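Local atomic coordinates of mannan endo-1,4-beta-mannosidase (Cryptopygus antarcticus, PDB entry 4OOU), a protein that hydrolyses internal beta-1,4-mannosidic linkages in mannans, galactomannans and glucomannans, releasing mainly short manno-oligosaccharides. Residues 311-316 / 338-343; 322-327 / 356-361. All blocks are in the same frame, centred on the assembly; numbering follows the deposited sequence.

Contact 1: 311-316 / 338-343; sequences GEFASV and ALTWQF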
ATOM      1  N   GLY A 311       5.872  -1.136  -4.725  1.00 39.24           N
ATOM      2  CA  GLY A 311       5.252  -0.276  -3.707  1.00 36.48           C
ATOM      3  C   GLY A 311       6.250   0.546  -2.946  1.00 34.54           C
ATOM      4  O   GLY A 311       5.953   1.677  -2.522  1.00 31.81           O
ATOM      5  N   GLU A 312       7.434  -0.027  -2.773  1.00 33.97           N
ATOM      6  CA  GLU A 312       8.588   0.703  -2.263  1.00 32.84           C
ATOM      7  C   GLU A 312       9.870   0.250  -2.940  1.00 34.89           C
ATOM      8  O   GLU A 312      10.022  -0.914  -3.313  1.00 33.65           O
ATOM      9  CB  GLU A 312       8.791   0.450  -0.788  1.00 35.77           C
ATOM     10  CG  GLU A 312       7.605   0.624   0.148  1.00 34.66           C
ATOM     11  CD  GLU A 312       7.957   0.148   1.547  1.00 35.58           C
ATOM     12  OE1 GLU A 312       9.145  -0.216   1.784  1.00 33.37           O
ATOM     13  OE2 GLU A 312       7.049   0.109   2.406  1.00 36.13           O
ATOM     14  N   PHE A 313      10.801   1.182  -3.091  1.00 36.26           N
ATOM     15  CA  PHE A 313      12.158   0.861  -3.487  1.00 37.69           C
ATOM     16  C   PHE A 313      13.063   2.069  -3.220  1.00 37.47           C
ATOM     17  O   PHE A 313      12.570   3.159  -3.004  1.00 37.17           O
ATOM     18  CB  PHE A 313      12.188   0.451  -4.963  1.00 39.56           C
ATOM     19  CG  PHE A 313      12.089   1.606  -5.921  1.00 39.80           C
ATOM     20  CD1 PHE A 313      10.853   2.089  -6.319  1.00 40.29           C
ATOM     21  CD2 PHE A 313      13.239   2.198  -6.433  1.00 42.49           C
ATOM     22  CE1 PHE A 313      10.760   3.142  -7.202  1.00 41.26           C
ATOM     23  CE2 PHE A 313      13.155   3.244  -7.324  1.00 42.91           C
ATOM     24  CZ  PHE A 313      11.908   3.719  -7.699  1.00 44.94           C
ATOM     25  N   ALA A 314      14.373   1.901  -3.261  1.00 40.65           N
ATOM     26  CA  ALA A 314      15.245   3.059  -3.114  1.00 43.64           C
ATOM     27  C   ALA A 314      16.579   2.942  -3.850  1.00 46.15           C
ATOM     28  O   ALA A 314      17.222   1.897  -3.767  1.00 41.12           O
ATOM     29  CB  ALA A 314      15.495   3.313  -1.640  1.00 44.61           C
ATOM     30  N   SER A 315      16.984   4.032  -4.540  1.00 50.25           N
ATOM     31  CA  SER A 315      18.277   4.132  -5.298  1.00 50.08           C
ATOM     32  C   SER A 315      19.419   3.599  -4.499  1.00 44.55           C
ATOM     33  O   SER A 315      20.299   2.933  -5.007  1.00 41.56           O
ATOM     34  CB  SER A 315      18.688   5.583  -5.586  1.00 50.96           C
ATOM     35  OG  SER A 315      17.587   6.416  -5.845  1.00 57.41           O
ATOM     36  N   VAL A 316      19.363   3.943  -3.230  1.00 40.92           N
ATOM     37  CA  VAL A 316      20.440   3.810  -2.318  1.00 40.86           C
ATOM     38  C   VAL A 316      20.496   2.372  -1.710  1.00 42.54           C
ATOM     39  O   VAL A 316      21.479   2.004  -1.046  1.00 39.78           O
ATOM     40  CB  VAL A 316      20.302   4.975  -1.305  1.00 43.94           C
ATOM     41  CG1 VAL A 316      19.268   4.640  -0.241  1.00 44.77           C
ATOM     42  CG2 VAL A 316      21.656   5.367  -0.717  1.00 49.24           C
ATOM     43  N   ALA A 338       5.656   2.546  -9.667  1.00 28.50           N
ATOM     44  CA  ALA A 338       6.900   2.487  -8.870  1.00 29.14           C
ATOM     45  C   ALA A 338       7.022   3.664  -7.918  1.00 29.70           C
ATOM     46  O   ALA A 338       6.906   4.834  -8.337  1.00 26.15           O
ATOM     47  CB  ALA A 338       8.116   2.442  -9.772  1.00 28.59           C
ATOM     48  N   LEU A 339       7.299   3.345  -6.648  1.00 32.56           N
ATOM     49  CA  LEU A 339       7.198   4.307  -5.538  1.00 33.55           C
ATOM     50  C   LEU A 339       8.427   4.234  -4.675  1.00 33.44           C
ATOM     51  O   LEU A 339       8.745   3.169  -4.149  1.00 34.68           O
ATOM     52  CB  LEU A 339       5.974   3.965  -4.664  1.00 36.56           C
ATOM     53  CG  LEU A 339       4.620   4.657  -4.843  1.00 36.04           C
ATOM     54  CD1 LEU A 339       4.293   4.933  -6.284  1.00 36.76           C
ATOM     55  CD2 LEU A 339       3.537   3.803  -4.235  1.00 35.61           C
ATOM     56  N   THR A 340       9.099   5.361  -4.504  1.00 34.70           N
ATOM     57  CA  THR A 340      10.363   5.396  -3.773  1.00 36.99           C
ATOM     58  C   THR A 340      10.093   5.407  -2.292  1.00 35.83           C
ATOM     59  O   THR A 340       8.976   5.697  -1.866  1.00 37.81           O
ATOM     60  CB  THR A 340      11.225   6.636  -4.147  1.00 39.28           C
ATOM     61  OG1 THR A 340      10.426   7.841  -4.075  1.00 40.71           O
ATOM     62  CG2 THR A 340      11.784   6.492  -5.561  1.00 36.85           C
ATOM     63  N   TRP A 341      11.117   5.073  -1.526  1.00 31.84           N
ATOM     64  CA  TRP A 341      11.062   5.146  -0.088  1.00 33.09           C
ATOM     65  C   TRP A 341      12.226   6.043   0.412  1.00 33.38           C
ATOM     66  O   TRP A 341      13.350   5.774   0.050  1.00 30.51           O
ATOM     67  CB  TRP A 341      11.192   3.738   0.521  1.00 33.88           C
ATOM     68  CG  TRP A 341      11.064   3.785   2.009  1.00 33.06           C
ATOM     69  CD1 TRP A 341      12.058   4.023   2.893  1.00 34.16           C
ATOM     70  CD2 TRP A 341       9.857   3.670   2.781  1.00 34.13           C
ATOM     71  NE1 TRP A 341      11.558   4.072   4.172  1.00 35.94           N
ATOM     72  CE2 TRP A 341      10.209   3.848   4.129  1.00 35.80           C
ATOM     73  CE3 TRP A 341       8.522   3.417   2.463  1.00 33.92           C
ATOM     74  CZ2 TRP A 341       9.277   3.771   5.160  1.00 37.18           C
ATOM     75  CZ3 TRP A 341       7.595   3.355   3.480  1.00 36.89           C
ATOM     76  CH2 TRP A 341       7.977   3.526   4.818  1.00 37.40           C
ATOM     77  N   GLN A 342      11.985   7.116   1.183  1.00 33.82           N
ATOM     78  CA  GLN A 342      10.649   7.740   1.399  1.00 34.37           C
ATOM     79  C   GLN A 342      10.907   9.229   1.547  1.00 35.81           C
ATOM     80  O   GLN A 342      12.054   9.646   1.798  1.00 37.04           O
ATOM     81  CB  GLN A 342       9.987   7.229   2.668  1.00 34.05           C
ATOM     82  CG  GLN A 342      10.685   7.725   3.930  1.00 35.37           C
ATOM     83  CD  GLN A 342      10.188   7.112   5.225  1.00 37.73           C
ATOM     84  OE1 GLN A 342      10.979   6.846   6.142  1.00 38.46           O
ATOM     85  NE2 GLN A 342       8.878   6.909   5.330  1.00 40.53           N
ATOM     86  N   PHE A 343       9.863  10.033   1.440  1.00 36.42           N
ATOM     87  CA  PHE A 343      10.073  11.465   1.227  1.00 38.51           C
ATOM     88  C   PHE A 343      10.651  12.174   2.448  1.00 40.18           C
ATOM     89  O   PHE A 343      11.522  13.044   2.319  1.00 41.80           O
ATOM     90  CB  PHE A 343       8.795  12.152   0.767  1.00 39.99           C
ATOM     91  CG  PHE A 343       9.023  13.138  -0.329  1.00 44.08           C
ATOM     92  CD1 PHE A 343       9.564  12.722  -1.541  1.00 43.11           C
ATOM     93  CD2 PHE A 343       8.715  14.494  -0.155  1.00 46.09           C
ATOM     94  CE1 PHE A 343       9.781  13.637  -2.564  1.00 44.82           C
ATOM     95  CE2 PHE A 343       8.935  15.412  -1.170  1.00 44.00           C
ATOM     96  CZ  PHE A 343       9.478  14.983  -2.374  1.00 46.12           C
TER

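Contact 2: 322-327 / 356-361; sequences GIQNLY and QMYGMQ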
ATOM      1  N   GLY A 322      20.666   3.842 -10.884  1.00 40.25           N
ATOM      2  CA  GLY A 322      20.348   5.282 -10.909  1.00 44.53           C
ATOM      3  C   GLY A 322      18.837   5.487 -10.911  1.00 45.66           C
ATOM      4  O   GLY A 322      18.141   4.943 -11.779  1.00 48.85           O
ATOM      5  N   ILE A 323      18.325   6.252  -9.946  1.00 43.97           N
ATOM      6  CA  ILE A 323      16.869   6.452  -9.795  1.00 46.09           C
ATOM      7  C   ILE A 323      16.105   6.494 -11.075  1.00 44.54           C
ATOM      8  O   ILE A 323      15.077   5.857 -11.166  1.00 45.84           O
ATOM      9  CB  ILE A 323      16.464   7.790  -9.180  1.00 49.29           C
ATOM     10  CG1 ILE A 323      17.696   8.657  -9.003  1.00 53.28           C
ATOM     11  CG2 ILE A 323      15.555   7.588  -7.937  1.00 50.13           C
ATOM     12  CD1 ILE A 323      17.344  10.108  -8.869  1.00 55.86           C
ATOM     13  N   GLN A 324      16.561   7.271 -12.053  1.00 43.12           N
ATOM     14  CA  GLN A 324      15.733   7.451 -13.249  1.00 43.30           C
ATOM     15  C   GLN A 324      15.631   6.174 -14.076  1.00 40.75           C
ATOM     16  O   GLN A 324      14.596   5.914 -14.662  1.00 35.05           O
ATOM     17  CB  GLN A 324      16.215   8.610 -14.137  1.00 45.40           C
ATOM     18  CG  GLN A 324      16.035   9.995 -13.539  1.00 42.45           C
ATOM     19  CD  GLN A 324      16.112  11.088 -14.582  1.00 43.99           C
ATOM     20  OE1 GLN A 324      16.779  10.948 -15.620  1.00 44.82           O
ATOM     21  NE2 GLN A 324      15.415  12.184 -14.323  1.00 46.14           N
ATOM     22  N   ASN A 325      16.700   5.387 -14.154  1.00 42.02           N
ATOM     23  CA  ASN A 325      16.631   4.171 -14.950  1.00 42.91           C
ATOM     24  C   ASN A 325      15.739   3.155 -14.260  1.00 40.50           C
ATOM     25  O   ASN A 325      15.113   2.308 -14.910  1.00 44.57           O
ATOM     26  CB  ASN A 325      18.028   3.628 -15.203  1.00 46.18           C
ATOM     27  CG  ASN A 325      18.938   4.675 -15.807  1.00 46.86           C
ATOM     28  OD1 ASN A 325      18.561   5.380 -16.754  1.00 50.95           O
ATOM     29  ND2 ASN A 325      20.111   4.829 -15.229  1.00 44.11           N
ATOM     30  N   LEU A 326      15.694   3.263 -12.937  1.00 37.95           N
ATOM     31  CA  LEU A 326      14.796   2.486 -12.086  1.00 36.00           C
ATOM     32  C   LEU A 326      13.335   2.821 -12.422  1.00 36.32           C
ATOM     33  O   LEU A 326      12.546   1.931 -12.712  1.00 31.73           O
ATOM     34  CB  LEU A 326      15.113   2.765 -10.597  1.00 35.31           C
ATOM     35  CG  LEU A 326      15.941   1.721  -9.819  1.00 36.84           C
ATOM     36  CD1 LEU A 326      16.573   0.705 -10.754  1.00 41.01           C
ATOM     37  CD2 LEU A 326      17.004   2.290  -8.888  1.00 33.51           C
ATOM     38  N   TYR A 327      12.992   4.105 -12.402  1.00 34.21           N
ATOM     39  CA  TYR A 327      11.652   4.522 -12.765  1.00 37.56           C
ATOM     40  C   TYR A 327      11.330   3.995 -14.157  1.00 40.52           C
ATOM     41  O   TYR A 327      10.265   3.366 -14.372  1.00 39.76           O
ATOM     42  CB  TYR A 327      11.487   6.045 -12.704  1.00 37.51           C
ATOM     43  CG  TYR A 327      11.057   6.579 -11.342  1.00 38.90           C
ATOM     44  CD1 TYR A 327       9.719   6.569 -10.977  1.00 37.96           C
ATOM     45  CD2 TYR A 327      11.979   7.112 -10.436  1.00 38.46           C
ATOM     46  CE1 TYR A 327       9.302   7.036  -9.754  1.00 37.83           C
ATOM     47  CE2 TYR A 327      11.563   7.570  -9.201  1.00 38.94           C
ATOM     48  CZ  TYR A 327      10.213   7.529  -8.872  1.00 39.11           C
ATOM     49  OH  TYR A 327       9.738   7.994  -7.661  1.00 40.31           O
ATOM     50  N   GLN A 356      14.682  11.554  -5.155  1.00 33.68           N
ATOM     51  CA  GLN A 356      13.305  11.109  -5.398  1.00 38.28           C
ATOM     52  C   GLN A 356      12.549  12.025  -6.372  1.00 37.40           C
ATOM     53  O   GLN A 356      11.807  11.504  -7.217  1.00 39.67           O
ATOM     54  CB  GLN A 356      12.520  10.960  -4.121  1.00 39.66           C
ATOM     55  CG  GLN A 356      12.940   9.724  -3.376  1.00 42.52           C
ATOM     56  CD  GLN A 356      12.178   9.552  -2.109  1.00 43.84           C
ATOM     57  OE1 GLN A 356      11.054   9.030  -2.111  1.00 49.73           O
ATOM     58  NE2 GLN A 356      12.775   9.996  -1.009  1.00 41.72           N
ATOM     59  N   MET A 357      12.752  13.349  -6.300  1.00 34.59           N
ATOM     60  CA  MET A 357      12.129  14.256  -7.293  1.00 38.03           C
ATOM     61  C   MET A 357      12.768  14.094  -8.673  1.00 39.91           C
ATOM     62  O   MET A 357      12.076  14.089  -9.697  1.00 43.27           O
ATOM     63  CB  MET A 357      12.178  15.717  -6.851  1.00 38.40           C
ATOM     64  CG  MET A 357      11.255  16.071  -5.700  1.00 39.91           C
ATOM     65  SD  MET A 357      11.142  17.853  -5.418  1.00 45.21           S
ATOM     66  CE  MET A 357      12.375  18.112  -4.164  1.00 47.78           C
ATOM     67  N   TYR A 358      14.090  13.937  -8.692  1.00 43.33           N
ATOM     68  CA  TYR A 358      14.821  13.700  -9.926  1.00 43.02           C
ATOM     69  C   TYR A 358      14.195  12.487 -10.589  1.00 40.29           C
ATOM     70  O   TYR A 358      13.777  12.556 -11.736  1.00 38.94           O
ATOM     71  CB  TYR A 358      16.328  13.494  -9.658  1.00 45.53           C
ATOM     72  CG  TYR A 358      17.233  13.409 -10.897  1.00 52.38           C
ATOM     73  CD1 TYR A 358      17.040  14.237 -11.997  1.00 56.47           C
ATOM     74  CD2 TYR A 358      18.314  12.524 -10.937  1.00 59.18           C
ATOM     75  CE1 TYR A 358      17.865  14.148 -13.112  1.00 60.75           C
ATOM     76  CE2 TYR A 358      19.149  12.431 -12.039  1.00 61.49           C
ATOM     77  CZ  TYR A 358      18.924  13.243 -13.133  1.00 64.03           C
ATOM     78  OH  TYR A 358      19.764  13.168 -14.237  1.00 66.00           O
ATOM     79  N   GLY A 359      14.114  11.394  -9.842  1.00 38.64           N
ATOM     80  CA  GLY A 359      13.511  10.171 -10.321  1.00 38.55           C
ATOM     81  C   GLY A 359      12.168  10.371 -11.000  1.00 38.35           C
ATOM     82  O   GLY A 359      11.988   9.935 -12.142  1.00 39.40           O
ATOM     83  N   MET A 360      11.224  11.036 -10.341  1.00 35.76           N
ATOM     84  CA  MET A 360       9.893  11.185 -10.960  1.00 39.07           C
ATOM     85  C   MET A 360       9.963  11.932 -12.302  1.00 41.79           C
ATOM     86  O   MET A 360       9.177  11.636 -13.218  1.00 38.64           O
ATOM     87  CB  MET A 360       8.904  11.879 -10.010  1.00 39.32           C
ATOM     88  CG  MET A 360       8.304  10.952  -8.959  1.00 38.83           C
ATOM     89  SD  MET A 360       7.363  11.772  -7.678  1.00 40.23           S
ATOM     90  CE  MET A 360       8.695  12.574  -6.799  1.00 40.23           C
ATOM     91  N   GLN A 361      10.895  12.895 -12.411  1.00 41.16           N
ATOM     92  CA  GLN A 361      11.066  13.663 -13.645  1.00 42.89           C
ATOM     93  C   GLN A 361      11.307  12.713 -14.815  1.00 44.35           C
ATOM     94  O   GLN A 361      10.940  13.010 -15.957  1.00 38.27           O
ATOM     95  CB  GLN A 361      12.243  14.646 -13.559  1.00 46.11           C
ATOM     96  CG  GLN A 361      11.941  15.980 -12.891  1.00 51.05           C
ATOM     97  CD  GLN A 361      13.203  16.758 -12.510  1.00 55.93           C
ATOM     98  OE1 GLN A 361      14.195  16.776 -13.258  1.00 59.49           O
ATOM     99  NE2 GLN A 361      13.180  17.390 -11.328  1.00 55.86           N
TER

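Contact 1: 311-316 / 338-343
The carbonyl oxygen of G311 abuts the side chain of L339, its O 3.1 Å from L339 CB. At E312 the backbone turns its CA hydrogen to the carbonyl of L339, while the side chain runs out beside W341, both pointing the same way. With CG anti to the carbonyl carbon (chi1 -51°) and the chain extended beyond, the carboxylate lies against the six-membered part of the indole: E312 CD is 3.4 Å from W341 CE3, and the two planes are 31° apart. E312 OE1 stands over one indole face and Q342 CB, beyond a cis peptide bond, over the opposite one, each offset toward the rim. E312 is probably the catalytic nucleophile and W341 binds substrate; R81 forms a salt bridge to OE2 of the carboxylate, and Y282 a hydrogen bond to OE1. Both residues sit at the C-terminal ends of neighbouring parallel strands, where a TIM barrel of glycosyl hydrolase family 5 carries its active site. F313 supplies both backbone bonds of the contact, a weak one from its N to L339 O and a firmer one of 2.8 Å from W341 N to F313 O. Its ring has T340 CA over one face and A338 C and L339 N at the edge; F313 CZ also meets T340 CG2 at 3.5 Å. A314 ends the contact, its CB 3.7 Å from W341 O.

Contact 2: 322-327 / 356-361
On the outer, helical layer of the TIM barrel, helix 323-332 packs against helix 353-361; the axes of segments 323-327 and 356-361 come within 7.9 Å and are inclined at 44°. G359 lies at the centre of the close approach: even a CB here would run into Y327 CE2 and I323 CG2. Instead, the Y327 ring lies against the bare backbone, with G359 O and M360 N over one face and Y327 CD2 3.3 Å from G359 O. The Y327 hydroxyl passes on to bond G41 O of strand 35-43. I323 reaches across with CD1, which touches Y358 CD2 at 3.3 Å. Q324, its chain extended beyond CG, lays its amide over a face of the Y358 ring, the two planes 21° apart. From there NE2 gives a nearly straight hydrogen bond of 3.1 Å to Y358 O, which lies in the amide plane although the donor stands above the carbonyl plane. An alanine at Q324 would probably leave this face of Y358 without its amide cover and Y358 O without the NE2 donor. Consecutive helices before and after strand 337-340 thus pack side by side outside the parallel strands, as in a TIM barrel.

Overall arrangement
Contacts 1 and 2 are two layers of the same part of the barrel, their centres 10 Å apart. Helix 323-332 is the crossover of the beta-alpha-beta unit that joins the two strands of contact 1, and helix 353-361 follows the second strand, so the segments alternate along the chain. Q356 ties the layers together through NE2, 2.9 Å from Q342 O; a probable bond from Q356 OE1 to T340 OG1 is modelled too short (2.4 Å) for its length to be trusted. T340 CG2 also meets Y327 OH at 3.3 Å. The Q356 side chain is about 6 Å from that of W341. A Tris molecule, probably from the crystallisation liquor, sits in the catalytic pocket beside E312, the probable nucleophile.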